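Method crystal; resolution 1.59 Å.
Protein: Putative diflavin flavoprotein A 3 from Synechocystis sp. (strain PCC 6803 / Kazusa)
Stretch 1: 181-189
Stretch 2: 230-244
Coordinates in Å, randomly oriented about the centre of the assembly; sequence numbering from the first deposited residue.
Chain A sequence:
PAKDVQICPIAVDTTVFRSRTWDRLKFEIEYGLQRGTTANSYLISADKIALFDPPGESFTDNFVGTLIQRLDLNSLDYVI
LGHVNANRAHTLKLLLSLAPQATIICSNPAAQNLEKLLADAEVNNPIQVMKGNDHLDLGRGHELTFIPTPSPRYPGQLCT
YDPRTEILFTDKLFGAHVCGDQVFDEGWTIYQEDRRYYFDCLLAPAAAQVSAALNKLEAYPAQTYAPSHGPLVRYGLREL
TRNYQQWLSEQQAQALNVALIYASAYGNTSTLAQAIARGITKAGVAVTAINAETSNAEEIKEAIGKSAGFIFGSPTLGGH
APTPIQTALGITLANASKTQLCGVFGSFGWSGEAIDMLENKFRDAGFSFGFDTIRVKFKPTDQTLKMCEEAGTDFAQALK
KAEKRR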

# COMPACT_ATOMS: atom_id res chain seq x y z
N ASP A 181 -8.65 -21.08 -6.90
CA ASP A 181 -9.93 -21.55 -6.38
C ASP A 181 -9.88 -21.75 -4.88
O ASP A 181 -10.90 -21.68 -4.21
N GLN A 182 -8.68 -22.00 -4.35
CA GLN A 182 -8.52 -22.23 -2.92
C GLN A 182 -8.73 -20.95 -2.11
O GLN A 182 -8.04 -19.95 -2.31
N VAL A 183 -9.70 -20.99 -1.20
CA VAL A 183 -9.96 -19.85 -0.33
C VAL A 183 -8.91 -19.78 0.77
O VAL A 183 -8.54 -18.70 1.24
N PHE A 184 -8.41 -20.94 1.18
CA PHE A 184 -7.35 -21.00 2.17
C PHE A 184 -6.04 -21.43 1.53
O PHE A 184 -6.01 -21.85 0.38
N ASP A 185 -4.95 -21.31 2.28
CA ASP A 185 -3.62 -21.45 1.73
C ASP A 185 -2.94 -22.80 2.03
O ASP A 185 -1.78 -22.82 2.43
N GLU A 186 -3.64 -23.92 1.84
CA GLU A 186 -2.95 -25.20 2.05
C GLU A 186 -1.89 -25.38 0.98
O GLU A 186 -2.16 -25.18 -0.20
N GLY A 187 -0.70 -25.77 1.42
CA GLY A 187 0.44 -25.87 0.52
C GLY A 187 1.33 -24.66 0.68
O GLY A 187 0.88 -23.52 0.53
N TRP A 188 2.60 -24.89 0.97
CA TRP A 188 3.53 -23.78 1.14
C TRP A 188 4.16 -23.34 -0.18
O TRP A 188 4.15 -22.16 -0.53
N THR A 189 4.73 -24.29 -0.92
CA THR A 189 5.53 -23.98 -2.09
C THR A 189 4.78 -23.25 -3.21
O THR A 189 5.32 -22.34 -3.84
N GLY A 230 -5.45 -12.52 -2.12
CA GLY A 230 -5.05 -13.91 -2.18
C GLY A 230 -5.80 -14.78 -1.18
O GLY A 230 -6.82 -14.36 -0.63
N PRO A 231 -5.30 -15.99 -0.93
CA PRO A 231 -5.96 -16.88 0.03
C PRO A 231 -5.83 -16.35 1.45
O PRO A 231 -4.92 -15.56 1.74
N LEU A 232 -6.74 -16.77 2.32
CA LEU A 232 -6.56 -16.50 3.73
C LEU A 232 -5.34 -17.28 4.22
O LEU A 232 -5.02 -18.34 3.68
N VAL A 233 -4.66 -16.73 5.22
CA VAL A 233 -3.41 -17.32 5.69
C VAL A 233 -3.66 -18.09 6.98
O VAL A 233 -3.76 -17.49 8.07
N ARG A 234 -3.79 -19.40 6.87
CA ARG A 234 -3.96 -20.25 8.04
C ARG A 234 -2.84 -21.28 8.15
O ARG A 234 -2.14 -21.37 9.17
N TYR A 235 -2.66 -22.04 7.09
CA TYR A 235 -1.67 -23.11 7.08
C TYR A 235 -0.25 -22.57 6.96
O TYR A 235 0.69 -23.19 7.46
N GLY A 236 -0.10 -21.42 6.31
CA GLY A 236 1.22 -20.83 6.14
C GLY A 236 1.53 -19.69 7.10
O GLY A 236 2.53 -18.98 6.92
N LEU A 237 0.68 -19.52 8.11
CA LEU A 237 0.76 -18.35 8.99
C LEU A 237 2.12 -18.23 9.68
O LEU A 237 2.80 -17.21 9.54
N ARG A 238 2.53 -19.26 10.42
CA ARG A 238 3.79 -19.17 11.15
C ARG A 238 4.98 -19.05 10.21
O ARG A 238 5.86 -18.21 10.42
N GLU A 239 5.00 -19.88 9.17
CA GLU A 239 6.13 -19.89 8.28
C GLU A 239 6.25 -18.57 7.54
O GLU A 239 7.34 -18.05 7.37
N LEU A 240 5.12 -18.00 7.12
CA LEU A 240 5.18 -16.74 6.40
C LEU A 240 5.61 -15.63 7.35
O LEU A 240 6.36 -14.73 6.97
N THR A 241 5.16 -15.69 8.60
CA THR A 241 5.53 -14.67 9.57
C THR A 241 7.05 -14.71 9.82
O THR A 241 7.71 -13.67 9.80
N ARG A 242 7.61 -15.90 10.04
CA ARG A 242 9.05 -16.05 10.21
C ARG A 242 9.83 -15.54 8.98
O ARG A 242 10.87 -14.90 9.12
N ASN A 243 9.32 -15.82 7.79
CA ASN A 243 9.92 -15.30 6.56
C ASN A 243 9.93 -13.76 6.51
O ASN A 243 10.95 -13.15 6.17
N TYR A 244 8.80 -13.14 6.83
CA TYR A 244 8.73 -11.68 6.88
C TYR A 244 9.81 -11.10 7.81
O TYR A 244 10.48 -10.13 7.47

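What holds the turn ahead of the helix in stretch 2 against stretch 1? The carboxylate of D185 does most of the polar work. Its CA-to-CB bond points sideways, but with chi1 in the p well (68°) the end of the side chain comes nearer to stretch 2 and meets three successive backbone amides. R234 N donates to D185 OD1 at 2.9 Å, Y235 N donates to the same D185 OD1 at 2.9 Å, and G236 N donates to D185 OD2 at 2.9 Å, the last at a more bent angle of 137°. A negatively charged group suits this site, because consecutive NH groups converge there just before the helix that starts at L237. D185 is buried, and OD2 has a further hydrogen bond elsewhere in the structure.

Why is there room for that carboxylate beside G236? Glycine at this N-cap position has no side chain, and an ideal CB would point toward stretch 1 and lie 2.8 Å from D185 OD2, a clash. A second, purely backbone link lies further back along both stretches, where L232 N donates to V183 O at 2.9 Å with a nearly straight angle of 158°. Close to it, P231 points toward stretch 1 and lays its ring against the aliphatic part of D185, with P231 CG 3.9 Å from D185 CB.

How does F184 fill the space beside these hydrogen bonds? Its chi1 is m (-78°), and although CA-to-CB points sideways, the ring end approaches stretch 2. F184 CE2 sits over one face of the R234 guanidinium, 3.4 Å from R234 CZ, while the same F184 CE2 lies 3.9 Å from L232 CB. R234 is t at both chi1 and chi2, and its NE and NH2 are hydrogen-bonded elsewhere in the structure. L232, with chi1 m and chi2 p, also meets V183, a t rotamer, through L232 CD1 and V183 CG1 at 3.9 Å. Y235 points toward stretch 1 with chi1 m; its ring edge meets F184, with Y235 CE2 4.0 Å from F184 CB, and Y235 CD2 lies 4.0 Å from E186 CB.

What does W188 contribute at the helix? It points toward stretch 2 with chi1 t (172°), and its indole packs along the first turns of the helix. E239, extended with chi1 and chi2 both t, points back toward it: E239 CG stands 3.6 Å from the centroid of the W188 six-membered ring and only 11° off the ring normal, a CH-pi contact over the face. The E239 carboxylate extends across the indole, bringing OE2 to 3.6 Å from W188 CD2. Deeper in, W188 CZ3 lies 4.1 Å from CB of the buried L240, and near the ring plane W188 CZ3 is 3.9 Å from G236 O. Further along, W188 CZ2 comes within 3.9 Å of N243 ND2, which donates to E239 O at 2.7 Å within the helix.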

# COMPACT_ATOMS: atom_id res chain seq x y z
CB ASP A 181 -10.35 -22.85 -7.06
CG ASP A 181 -10.80 -22.63 -8.49
OD1 ASP A 181 -11.39 -21.55 -8.78
OD2 ASP A 181 -10.57 -23.54 -9.32
CB GLN A 182 -7.13 -22.80 -2.62
CG GLN A 182 -6.93 -24.18 -3.18
CD GLN A 182 -8.19 -25.02 -3.02
OE1 GLN A 182 -8.70 -25.21 -1.91
NE2 GLN A 182 -8.72 -25.51 -4.14
CB VAL A 183 -11.37 -19.93 0.29
CG1 VAL A 183 -11.56 -18.84 1.36
CG2 VAL A 183 -12.43 -19.82 -0.80
CB PHE A 184 -7.72 -21.93 3.31
CG PHE A 184 -8.69 -21.33 4.28
CD1 PHE A 184 -10.06 -21.45 4.09
CD2 PHE A 184 -8.23 -20.64 5.40
CE1 PHE A 184 -10.95 -20.90 4.99
CE2 PHE A 184 -9.11 -20.08 6.30
CZ PHE A 184 -10.48 -20.21 6.09
CB ASP A 185 -2.73 -20.31 2.25
CG ASP A 185 -2.45 -20.41 3.74
OD1 ASP A 185 -3.29 -20.98 4.48
OD2 ASP A 185 -1.38 -19.94 4.18
CB GLU A 186 -3.90 -26.39 2.03
CG GLU A 186 -3.19 -27.68 2.39
CD GLU A 186 -4.14 -28.77 2.87
OE1 GLU A 186 -3.80 -29.46 3.86
OE2 GLU A 186 -5.21 -28.93 2.25
CB TRP A 188 4.63 -24.14 2.13
CG TRP A 188 5.68 -23.09 2.14
CD1 TRP A 188 6.88 -23.13 1.51
CD2 TRP A 188 5.60 -21.80 2.75
NE1 TRP A 188 7.56 -21.96 1.71
CE2 TRP A 188 6.80 -21.12 2.47
CE3 TRP A 188 4.63 -21.16 3.53
CZ2 TRP A 188 7.06 -19.83 2.94
CZ3 TRP A 188 4.89 -19.87 3.98
CH2 TRP A 188 6.09 -19.23 3.69
CB THR A 189 6.17 -25.27 -2.65
OG1 THR A 189 7.21 -25.69 -1.76
CG2 THR A 189 6.77 -25.04 -4.02
CB PRO A 231 -5.19 -18.19 -0.12
CG PRO A 231 -3.82 -17.76 -0.54
CD PRO A 231 -4.06 -16.58 -1.46
CB LEU A 232 -7.82 -16.87 4.53
CG LEU A 232 -8.93 -15.81 4.43
CD1 LEU A 232 -9.63 -15.89 3.08
CD2 LEU A 232 -9.91 -15.93 5.57
CB VAL A 233 -2.33 -16.23 5.92
CG1 VAL A 233 -0.98 -16.88 6.20
CG2 VAL A 233 -2.25 -15.30 4.72
CB ARG A 234 -5.32 -20.95 8.01
CG ARG A 234 -5.55 -21.86 9.21
CD ARG A 234 -7.01 -22.21 9.36
NE ARG A 234 -7.81 -21.06 9.74
CZ ARG A 234 -9.13 -20.98 9.61
NH1 ARG A 234 -9.80 -22.01 9.10
NH2 ARG A 234 -9.78 -19.89 9.99
CB TYR A 235 -1.99 -24.08 5.96
CG TYR A 235 -3.38 -24.63 6.10
CD1 TYR A 235 -3.66 -25.59 7.07
CD2 TYR A 235 -4.42 -24.19 5.29
CE1 TYR A 235 -4.93 -26.10 7.22
CE2 TYR A 235 -5.69 -24.70 5.44
CZ TYR A 235 -5.94 -25.65 6.41
OH TYR A 235 -7.21 -26.17 6.57
CB LEU A 237 -0.37 -18.38 10.02
CG LEU A 237 -0.57 -17.10 10.86
CD1 LEU A 237 -2.00 -16.98 11.37
CD2 LEU A 237 0.42 -17.05 12.02
CB ARG A 238 3.97 -20.38 12.08
CG ARG A 238 3.09 -20.30 13.31
CD ARG A 238 3.33 -21.45 14.26
NE ARG A 238 2.38 -21.44 15.36
CZ ARG A 238 2.43 -22.26 16.41
NH1 ARG A 238 3.40 -23.16 16.50
NH2 ARG A 238 1.52 -22.18 17.36
CB GLU A 239 6.02 -21.05 7.29
CG GLU A 239 7.25 -21.25 6.46
CD GLU A 239 7.29 -22.63 5.82
OE1 GLU A 239 8.35 -22.98 5.26
OE2 GLU A 239 6.28 -23.36 5.87
CB LEU A 240 3.82 -16.39 5.77
CG LEU A 240 3.76 -15.07 4.99
CD1 LEU A 240 4.86 -14.97 3.94
CD2 LEU A 240 2.38 -14.86 4.37
CB THR A 241 4.77 -14.84 10.88
OG1 THR A 241 3.37 -14.79 10.61
CG2 THR A 241 5.12 -13.72 11.84
CB ARG A 242 9.41 -17.52 10.50
CG ARG A 242 8.80 -18.10 11.78
CD ARG A 242 9.38 -19.50 12.13
NE ARG A 242 9.30 -20.46 11.03
CZ ARG A 242 8.36 -21.40 10.90
NH1 ARG A 242 7.40 -21.52 11.81
NH2 ARG A 242 8.37 -22.24 9.86
CB ASN A 243 9.19 -15.86 5.34
CG ASN A 243 9.75 -17.21 4.87
OD1 ASN A 243 10.49 -17.29 3.90
ND2 ASN A 243 9.39 -18.27 5.58
CB TYR A 244 7.35 -11.22 7.36
CG TYR A 244 6.36 -10.88 6.26
CD1 TYR A 244 6.21 -11.70 5.15
CD2 TYR A 244 5.55 -9.75 6.37
CE1 TYR A 244 5.28 -11.39 4.16
CE2 TYR A 244 4.63 -9.43 5.39
CZ TYR A 244 4.50 -10.25 4.29
OH TYR A 244 3.57 -9.92 3.31